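Local coordinates for 5-formyl-3-hydroxy-2-methylpyridine 4-carboxylate 5-dehydrogenase (Mesorhizobium japonicum MAFF 303099, PDB 4OM8) that acts as an NAD-dependent dismutase in vitamin B6 breakdown, oxidising 5-formyl-3-hydroxy-2-methylpyridine-4-carboxylate with NAD(+) and also reducing it with NADH, at the nicotinamide-adenine-dinucleotide site. Sequence-based numbering; all coordinates share one arbitrary frame.

The nicotinamide-adenine-dinucleotide site. Residues 8-13, 31-34, 37, 86-89, 93-94, 97, 114-116, 137-138, 140. With NAD (nicotinamide-adenine-dinucleotide), chain B.
The glycine-rich GxGxxG loop of the Rossmann fold, which follows strand 4-8, carries the pyrophosphate of the partly occupied NAD cofactor and illustrates how such enzymes recognise NAD: backbone N-H groups for the pyrophosphate, an acidic residue after the second strand for the adenine ribose. Thr12 N gives a nearly straight bond (169°) to O2A of the adenosine-side phosphate, which Thr12 OG1 also reaches, while Met13 N binds NAD O2N of the nicotinamide-side phosphate at 3.0 Å. A water held by Gly11 N and Asn86 O bridges O2N and O5B.

Asp32, just beyond strand 27-31, reads this ribose as a diol. With CG anti to the backbone N (chi1 -164°), its carboxylate turns both syn lone pairs to the sugar. Asp32 OD1 takes NAD O2B, the 2'-hydroxyl, at 2.7 Å. Asp32 OD2 takes NAD O3B, the 3'-hydroxyl, at 2.6 Å. The anti lone pairs accept Ala34 N and Leu10 N, fixing the carboxylate's rotation; a 2'-phosphate would probably fit poorly here. Val33 CG1 and Val87 CG1 cover opposite adenine faces.

On the nicotinamide ribose, NAD O3D donates to Glu89 OE2 at 2.8 Å from above the carboxylate plane and accepts from Lys94 NZ; Thr115 OG1 steadies the same OE2. Met13, bent at chi2 and chi3, lays CG over one nicotinamide face. Near the ring's C5N-C6N side, His137 NE2, probably catalytic, hydrogen-bonds Ser116 OG at 2.9 Å.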
ATOM      1  N   ILE A   8     -15.146  25.810  -4.492  1.00  9.03           N
ATOM      2  CA  ILE A   8     -14.356  26.997  -4.157  1.00  9.54           C
ATOM      3  C   ILE A   8     -12.896  26.605  -3.997  1.00 12.37           C
ATOM      4  O   ILE A   8     -12.514  25.961  -3.010  1.00 10.95           O
ATOM      5  CB  ILE A   8     -14.857  27.657  -2.863  1.00 11.05           C
ATOM      6  CG1 ILE A   8     -16.376  27.851  -2.914  1.00 11.58           C
ATOM      7  CG2 ILE A   8     -14.089  28.952  -2.581  1.00 13.34           C
ATOM      8  CD1 ILE A   8     -16.883  28.660  -4.114  1.00 15.18           C
ATOM      9  N   GLY A   9     -12.086  26.956  -4.995  1.00 10.80           N
ATOM     10  CA  GLY A   9     -10.665  26.635  -4.979  1.00 12.42           C
ATOM     11  C   GLY A   9     -10.361  25.654  -6.082  1.00 14.49           C
ATOM     12  O   GLY A   9     -10.897  24.536  -6.097  1.00 13.30           O
ATOM     13  N   LEU A  10      -9.506  26.080  -7.015  1.00 12.98           N
ATOM     14  CA  LEU A  10      -9.200  25.307  -8.221  1.00 13.47           C
ATOM     15  C   LEU A  10      -7.721  25.016  -8.415  1.00 20.01           C
ATOM     16  O   LEU A  10      -7.205  25.128  -9.531  1.00 22.48           O
ATOM     17  CB  LEU A  10      -9.706  26.041  -9.462  1.00 15.93           C
ATOM     18  CG  LEU A  10     -11.204  26.039  -9.739  1.00 16.17           C
ATOM     19  CD1 LEU A  10     -11.508  26.975 -10.908  1.00 18.64           C
ATOM     20  CD2 LEU A  10     -11.658  24.624 -10.056  1.00 18.20           C
ATOM     21  N   GLY A  11      -7.043  24.646  -7.345  1.00 17.40           N
ATOM     22  CA  GLY A  11      -5.639  24.269  -7.446  1.00 15.78           C
ATOM     23  C   GLY A  11      -5.532  22.816  -7.849  1.00 17.44           C
ATOM     24  O   GLY A  11      -6.292  22.340  -8.686  1.00 15.91           O
ATOM     25  N   THR A  12      -4.586  22.114  -7.240  1.00 13.09           N
ATOM     26  CA  THR A  12      -4.331  20.707  -7.516  1.00 13.16           C
ATOM     27  C   THR A  12      -5.591  19.842  -7.535  1.00 12.82           C
ATOM     28  O   THR A  12      -5.767  19.023  -8.440  1.00 14.45           O
ATOM     29  CB  THR A  12      -3.349  20.151  -6.474  1.00 16.27           C
ATOM     30  OG1 THR A  12      -2.119  20.879  -6.566  1.00 19.02           O
ATOM     31  CG2 THR A  12      -3.096  18.664  -6.676  1.00 15.01           C
ATOM     32  N   MET A  13      -6.467  20.042  -6.548  1.00 13.78           N
ATOM     33  CA  MET A  13      -7.613  19.144  -6.374  1.00 14.67           C
ATOM     34  C   MET A  13      -8.870  19.568  -7.126  1.00 15.39           C
ATOM     35  O   MET A  13      -9.843  18.815  -7.185  1.00 18.95           O
ATOM     36  CB  MET A  13      -7.955  19.008  -4.890  1.00 13.51           C
ATOM     37  CG  MET A  13      -6.885  18.325  -4.076  1.00 12.55           C
ATOM     38  SD  MET A  13      -6.645  16.627  -4.614  1.00 12.89           S
ATOM     39  CE  MET A  13      -8.094  15.841  -3.936  1.00 12.58           C
ATOM     40  N   TYR A  31     -14.982  28.279  -8.745  1.00 11.54           N
ATOM     41  CA  TYR A  31     -14.463  29.623  -8.519  1.00 11.54           C
ATOM     42  C   TYR A  31     -13.090  29.562  -7.894  1.00 11.64           C
ATOM     43  O   TYR A  31     -12.810  28.676  -7.105  1.00 13.44           O
ATOM     44  CB  TYR A  31     -15.415  30.412  -7.609  1.00 11.74           C
ATOM     45  CG  TYR A  31     -14.826  31.670  -7.008  1.00 11.62           C
ATOM     46  CD1 TYR A  31     -14.814  32.866  -7.719  1.00 11.77           C
ATOM     47  CD2 TYR A  31     -14.294  31.669  -5.720  1.00 12.45           C
ATOM     48  CE1 TYR A  31     -14.273  34.028  -7.168  1.00 12.67           C
ATOM     49  CE2 TYR A  31     -13.760  32.816  -5.168  1.00 15.41           C
ATOM     50  CZ  TYR A  31     -13.740  33.985  -5.891  1.00 14.74           C
ATOM     51  OH  TYR A  31     -13.207  35.122  -5.326  1.00 20.84           O
ATOM     52  N   ASP A  32     -12.240  30.520  -8.236  1.00 11.01           N
ATOM     53  CA  ASP A  32     -10.963  30.676  -7.552  1.00 11.00           C
ATOM     54  C   ASP A  32     -10.673  32.165  -7.482  1.00 12.36           C
ATOM     55  O   ASP A  32     -11.023  32.904  -8.404  1.00 14.06           O
ATOM     56  CB  ASP A  32      -9.839  29.930  -8.287  1.00 12.13           C
ATOM     57  CG  ASP A  32      -8.592  29.734  -7.424  1.00 12.29           C
ATOM     58  OD1 ASP A  32      -7.957  30.738  -7.036  1.00 13.87           O
ATOM     59  OD2 ASP A  32      -8.240  28.559  -7.151  1.00 12.43           O
ATOM     60  N   VAL A  33     -10.030  32.597  -6.400  1.00 13.38           N
ATOM     61  CA  VAL A  33      -9.696  34.000  -6.185  1.00 14.68           C
ATOM     62  C   VAL A  33      -8.574  34.480  -7.123  1.00 16.01           C
ATOM     63  O   VAL A  33      -8.413  35.686  -7.341  1.00 19.09           O
ATOM     64  CB  VAL A  33      -9.285  34.227  -4.707  1.00 18.97           C
ATOM     65  CG1 VAL A  33      -7.904  33.642  -4.448  1.00 16.27           C
ATOM     66  CG2 VAL A  33      -9.338  35.713  -4.335  1.00 20.27           C
ATOM     67  N   ALA A  34      -7.812  33.543  -7.683  1.00 15.38           N
ATOM     68  CA  ALA A  34      -6.638  33.891  -8.485  1.00 17.79           C
ATOM     69  C   ALA A  34      -6.867  33.599  -9.954  1.00 17.19           C
ATOM     70  O   ALA A  34      -7.056  32.449 -10.328  1.00 14.78           O
ATOM     71  CB  ALA A  34      -5.409  33.129  -7.989  1.00 13.73           C
ATOM     72  N   ALA A  37      -4.918  30.834 -11.470  1.00 16.12           N
ATOM     73  CA  ALA A  37      -5.409  29.510 -11.098  1.00 15.50           C
ATOM     74  C   ALA A  37      -6.548  29.042 -11.996  1.00 20.01           C
ATOM     75  O   ALA A  37      -6.621  27.863 -12.364  1.00 23.75           O
ATOM     76  CB  ALA A  37      -5.854  29.511  -9.650  1.00 13.61           C
ATOM     77  N   ASN A  86     -12.477  24.120  -1.053  1.00 10.26           N
ATOM     78  CA  ASN A  86     -11.260  23.458  -1.499  1.00 10.56           C
ATOM     79  C   ASN A  86     -10.106  24.462  -1.582  1.00 11.44           C
ATOM     80  O   ASN A  86      -9.368  24.497  -2.562  1.00 12.41           O
ATOM     81  CB  ASN A  86     -11.533  22.804  -2.865  1.00 10.06           C
ATOM     82  CG  ASN A  86     -10.408  21.903  -3.337  1.00 16.07           C
ATOM     83  OD1 ASN A  86      -9.881  21.077  -2.587  1.00 12.71           O
ATOM     84  ND2 ASN A  86     -10.032  22.067  -4.599  1.00 16.12           N
ATOM     85  N   VAL A  87      -9.975  25.293  -0.548  1.00 11.18           N
ATOM     86  CA  VAL A  87      -8.985  26.371  -0.528  1.00 13.14           C
ATOM     87  C   VAL A  87      -7.790  25.910   0.333  1.00 15.61           C
ATOM     88  O   VAL A  87      -7.802  24.783   0.821  1.00 14.77           O
ATOM     89  CB  VAL A  87      -9.629  27.703  -0.022  1.00 11.84           C
ATOM     90  CG1 VAL A  87     -10.833  28.076  -0.904  1.00 13.09           C
ATOM     91  CG2 VAL A  87      -9.989  27.631   1.467  1.00 11.99           C
ATOM     92  N   PRO A  88      -6.740  26.747   0.493  1.00 15.50           N
ATOM     93  CA  PRO A  88      -5.570  26.246   1.227  1.00 15.98           C
ATOM     94  C   PRO A  88      -5.864  25.749   2.634  1.00 16.01           C
ATOM     95  O   PRO A  88      -6.869  26.104   3.268  1.00 15.60           O
ATOM     96  CB  PRO A  88      -4.646  27.465   1.287  1.00 20.37           C
ATOM     97  CG  PRO A  88      -4.972  28.228   0.052  1.00 22.05           C
ATOM     98  CD  PRO A  88      -6.448  28.032  -0.166  1.00 17.01           C
ATOM     99  N   GLU A  89      -4.947  24.917   3.109  1.00 15.82           N
ATOM    100  CA  GLU A  89      -5.035  24.308   4.423  1.00 15.90           C
ATOM    101  C   GLU A  89      -4.675  25.317   5.524  1.00 18.04           C
ATOM    102  O   GLU A  89      -3.587  25.289   6.105  1.00 19.93           O
ATOM    103  CB  GLU A  89      -4.128  23.082   4.461  1.00 19.15           C
ATOM    104  CG  GLU A  89      -4.359  22.206   5.652  1.00 17.56           C
ATOM    105  CD  GLU A  89      -5.574  21.309   5.498  1.00 16.43           C
ATOM    106  OE1 GLU A  89      -5.482  20.163   5.972  1.00 17.15           O
ATOM    107  OE2 GLU A  89      -6.611  21.743   4.929  1.00 13.73           O
ATOM    108  N   ILE A  93      -8.287  31.198   6.289  1.00 17.26           N
ATOM    109  CA  ILE A  93      -8.754  31.316   4.905  1.00 14.48           C
ATOM    110  C   ILE A  93     -10.066  30.546   4.711  1.00 15.80           C
ATOM    111  O   ILE A  93     -10.987  31.044   4.070  1.00 14.59           O
ATOM    112  CB  ILE A  93      -7.697  30.817   3.894  1.00 15.64           C
ATOM    113  CG1 ILE A  93      -6.413  31.644   4.037  1.00 21.42           C
ATOM    114  CG2 ILE A  93      -8.220  30.923   2.470  1.00 20.39           C
ATOM    115  CD1 ILE A  93      -5.339  31.290   3.023  1.00 22.24           C
ATOM    116  N   LYS A  94     -10.161  29.341   5.273  1.00 13.30           N
ATOM    117  CA  LYS A  94     -11.402  28.573   5.147  1.00 12.26           C
ATOM    118  C   LYS A  94     -12.565  29.298   5.829  1.00 12.89           C
ATOM    119  O   LYS A  94     -13.669  29.376   5.277  1.00 12.81           O
ATOM    120  CB  LYS A  94     -11.229  27.164   5.717  1.00 10.23           C
ATOM    121  CG  LYS A  94     -10.169  26.326   4.983  1.00 11.54           C
ATOM    122  CD  LYS A  94     -10.218  24.864   5.394  1.00 12.34           C
ATOM    123  CE  LYS A  94      -9.070  24.081   4.780  1.00 13.69           C
ATOM    124  NZ  LYS A  94      -9.020  24.189   3.287  1.00 11.96           N
ATOM    125  N   VAL A  97     -13.901  31.986   3.665  1.00 13.77           N
ATOM    126  CA  VAL A  97     -14.778  31.454   2.627  1.00 11.19           C
ATOM    127  C   VAL A  97     -16.170  31.183   3.201  1.00 11.06           C
ATOM    128  O   VAL A  97     -17.178  31.572   2.607  1.00 13.02           O
ATOM    129  CB  VAL A  97     -14.205  30.168   2.008  1.00 11.91           C
ATOM    130  CG1 VAL A  97     -15.252  29.479   1.141  1.00 12.15           C
ATOM    131  CG2 VAL A  97     -12.948  30.483   1.189  1.00 14.71           C
ATOM    132  N   ASP A 114     -12.765  19.877   1.751  1.00  9.48           N
ATOM    133  CA  ASP A 114     -11.784  18.907   1.266  1.00  9.88           C
ATOM    134  C   ASP A 114     -10.558  18.836   2.183  1.00 10.31           C
ATOM    135  O   ASP A 114      -9.586  18.155   1.848  1.00 11.09           O
ATOM    136  CB  ASP A 114     -11.358  19.285  -0.163  1.00  8.65           C
ATOM    137  CG  ASP A 114     -10.643  18.161  -0.910  1.00 11.18           C
ATOM    138  OD1 ASP A 114     -10.878  16.978  -0.623  1.00 11.32           O
ATOM    139  OD2 ASP A 114      -9.892  18.491  -1.852  1.00 11.76           O
ATOM    140  N   THR A 115     -10.606  19.503   3.340  1.00 10.87           N
ATOM    141  CA  THR A 115      -9.451  19.553   4.241  1.00  9.84           C
ATOM    142  C   THR A 115      -8.888  18.167   4.560  1.00 11.03           C
ATOM    143  O   THR A 115      -9.624  17.193   4.711  1.00 10.82           O
ATOM    144  CB  THR A 115      -9.790  20.260   5.568  1.00 10.51           C
ATOM    145  OG1 THR A 115      -8.591  20.382   6.356  1.00 11.24           O
ATOM    146  CG2 THR A 115     -10.832  19.465   6.360  1.00 10.93           C
ATOM    147  N   SER A 116      -7.566  18.092   4.664  1.00 12.73           N
ATOM    148  CA  SER A 116      -6.923  16.868   5.127  1.00 13.20           C
ATOM    149  C   SER A 116      -6.693  16.866   6.641  1.00 12.48           C
ATOM    150  O   SER A 116      -6.800  15.826   7.285  1.00 15.79           O
ATOM    151  CB  SER A 116      -5.592  16.673   4.398  1.00 13.40           C
ATOM    152  OG  SER A 116      -5.798  16.451   3.013  1.00 16.30           O
ATOM    153  N   HIS A 137     -13.466  14.310   1.884  1.00  9.80           N
ATOM    154  CA  HIS A 137     -12.032  14.341   1.672  1.00 10.86           C
ATOM    155  C   HIS A 137     -11.643  13.458   0.494  1.00 11.11           C
ATOM    156  O   HIS A 137     -11.662  12.236   0.586  1.00 11.22           O
ATOM    157  CB  HIS A 137     -11.311  13.904   2.945  1.00 12.67           C
ATOM    158  CG  HIS A 137      -9.827  13.873   2.810  1.00 10.81           C
ATOM    159  ND1 HIS A 137      -9.106  12.704   2.902  1.00 13.86           N
ATOM    160  CD2 HIS A 137      -8.927  14.860   2.583  1.00 11.80           C
ATOM    161  CE1 HIS A 137      -7.822  12.971   2.745  1.00 13.95           C
ATOM    162  NE2 HIS A 137      -7.684  14.273   2.556  1.00 12.04           N
ATOM    163  N   TRP A 138     -11.329  14.110  -0.618  1.00 10.28           N
ATOM    164  CA  TRP A 138     -10.905  13.446  -1.835  1.00 10.29           C
ATOM    165  C   TRP A 138      -9.424  13.120  -1.771  1.00 12.02           C
ATOM    166  O   TRP A 138      -8.724  13.552  -0.853  1.00 13.34           O
ATOM    167  CB  TRP A 138     -11.180  14.336  -3.041  1.00 10.26           C
ATOM    168  CG  TRP A 138     -12.626  14.677  -3.284  1.00 10.24           C
ATOM    169  CD1 TRP A 138     -13.468  15.391  -2.464  1.00 10.97           C
ATOM    170  CD2 TRP A 138     -13.380  14.355  -4.451  1.00  9.99           C
ATOM    171  NE1 TRP A 138     -14.711  15.516  -3.054  1.00 10.82           N
ATOM    172  CE2 TRP A 138     -14.682  14.884  -4.273  1.00 10.65           C
ATOM    173  CE3 TRP A 138     -13.086  13.661  -5.633  1.00 11.38           C
ATOM    174  CZ2 TRP A 138     -15.678  14.745  -5.237  1.00 11.28           C
ATOM    175  CZ3 TRP A 138     -14.084  13.514  -6.586  1.00 10.37           C
ATOM    176  CH2 TRP A 138     -15.364  14.058  -6.383  1.00 11.61           C
ATOM    177  N   ASN A 140      -5.667  12.747  -4.254  1.00 11.10           N
ATOM    178  CA  ASN A 140      -5.040  13.204  -5.493  1.00 12.12           C
ATOM    179  C   ASN A 140      -4.554  12.028  -6.328  1.00 11.30           C
ATOM    180  O   ASN A 140      -3.848  11.175  -5.807  1.00 12.30           O
ATOM    181  CB  ASN A 140      -3.876  14.134  -5.161  1.00 13.11           C
ATOM    182  CG  ASN A 140      -3.239  14.737  -6.395  1.00 13.34           C
ATOM    183  OD1 ASN A 140      -3.922  15.106  -7.348  1.00 17.54           O
ATOM    184  ND2 ASN A 140      -1.917  14.871  -6.366  1.00 23.84           N
TER
HETATM  185  PA  NAD B 402      -3.746  24.277  -3.818  0.74 14.21           P
HETATM  186  O1A NAD B 402      -2.819  25.188  -3.032  0.74 16.80           O
HETATM  187  O2A NAD B 402      -3.227  23.507  -5.023  0.74 12.72           O
HETATM  188  O5B NAD B 402      -5.002  25.160  -4.298  0.74 16.41           O
HETATM  189  C5B NAD B 402      -5.655  26.089  -3.432  0.74 13.93           C
HETATM  190  C4B NAD B 402      -6.450  27.051  -4.302  0.74 13.34           C
HETATM  191  O4B NAD B 402      -7.298  27.850  -3.477  0.74 15.33           O
HETATM  192  C3B NAD B 402      -5.526  27.999  -5.066  0.74 13.40           C
HETATM  193  O3B NAD B 402      -5.789  27.922  -6.473  0.74 14.85           O
HETATM  194  C2B NAD B 402      -5.861  29.370  -4.493  0.74 16.35           C
HETATM  195  O2B NAD B 402      -5.746  30.453  -5.430  0.74 14.01           O
HETATM  196  C1B NAD B 402      -7.294  29.169  -4.044  0.74 16.90           C
HETATM  197  N9A NAD B 402      -7.795  30.119  -3.034  0.74 15.61           N
HETATM  198  C8A NAD B 402      -7.119  30.689  -2.023  0.74 15.88           C
HETATM  199  N7A NAD B 402      -7.938  31.486  -1.291  0.74 16.06           N
HETATM  200  C5A NAD B 402      -9.163  31.424  -1.837  0.74 14.95           C
HETATM  201  C6A NAD B 402     -10.486  32.016  -1.569  0.74 15.32           C
HETATM  202  N6A NAD B 402     -10.681  32.864  -0.530  0.74 18.27           N
HETATM  203  N1A NAD B 402     -11.500  31.683  -2.397  0.74 16.13           N
HETATM  204  C2A NAD B 402     -11.329  30.847  -3.436  0.74 16.15           C
HETATM  205  N3A NAD B 402     -10.153  30.274  -3.738  0.74 14.11           N
HETATM  206  C4A NAD B 402      -9.059  30.526  -2.989  0.74 13.08           C
HETATM  207  O3  NAD B 402      -4.459  23.314  -2.740  0.74 13.31           O
HETATM  208  PN  NAD B 402      -4.958  21.803  -2.979  0.74 14.51           P
HETATM  209  O1N NAD B 402      -3.765  20.866  -2.953  0.74 16.11           O
HETATM  210  O2N NAD B 402      -5.926  21.709  -4.137  0.74 12.97           O
HETATM  211  O5D NAD B 402      -5.784  21.539  -1.630  0.74 13.40           O
HETATM  212  C5D NAD B 402      -6.981  22.264  -1.324  0.74 12.98           C
HETATM  213  C4D NAD B 402      -7.583  21.648  -0.066  0.74 11.07           C
HETATM  214  O4D NAD B 402      -7.753  20.255  -0.307  0.74 13.77           O
HETATM  215  C3D NAD B 402      -6.661  21.755   1.139  0.74 12.55           C
HETATM  216  O3D NAD B 402      -7.493  21.812   2.301  0.74 13.17           O
HETATM  217  C2D NAD B 402      -5.914  20.435   1.151  0.74 12.44           C
HETATM  218  O2D NAD B 402      -5.523  20.048   2.472  0.74 12.12           O
HETATM  219  C1D NAD B 402      -6.970  19.484   0.614  0.74 12.46           C
HETATM  220  N1N NAD B 402      -6.445  18.288  -0.063  0.74 13.62           N
HETATM  221  C2N NAD B 402      -5.288  18.295  -0.758  0.74 14.64           C
HETATM  222  C3N NAD B 402      -4.853  17.132  -1.398  0.74 13.56           C
HETATM  223  C7N NAD B 402      -3.555  17.059  -2.158  0.74 19.73           C
HETATM  224  O7N NAD B 402      -3.059  18.044  -2.685  0.74 18.88           O
HETATM  225  N7N NAD B 402      -2.956  15.871  -2.213  0.74 12.90           N
HETATM  226  C4N NAD B 402      -5.620  15.975  -1.320  0.74 16.05           C
HETATM  227  C5N NAD B 402      -6.811  16.005  -0.609  0.74 13.97           C
HETATM  228  C6N NAD B 402      -7.203  17.186   0.004  0.74 12.66           C
HETATM  229  O   HOH W   1      -7.722  23.775  -4.782  0.65 12.60           O
HETATM  230  O   HOH W   2      -1.470  20.939  -3.763  1.00 26.04           O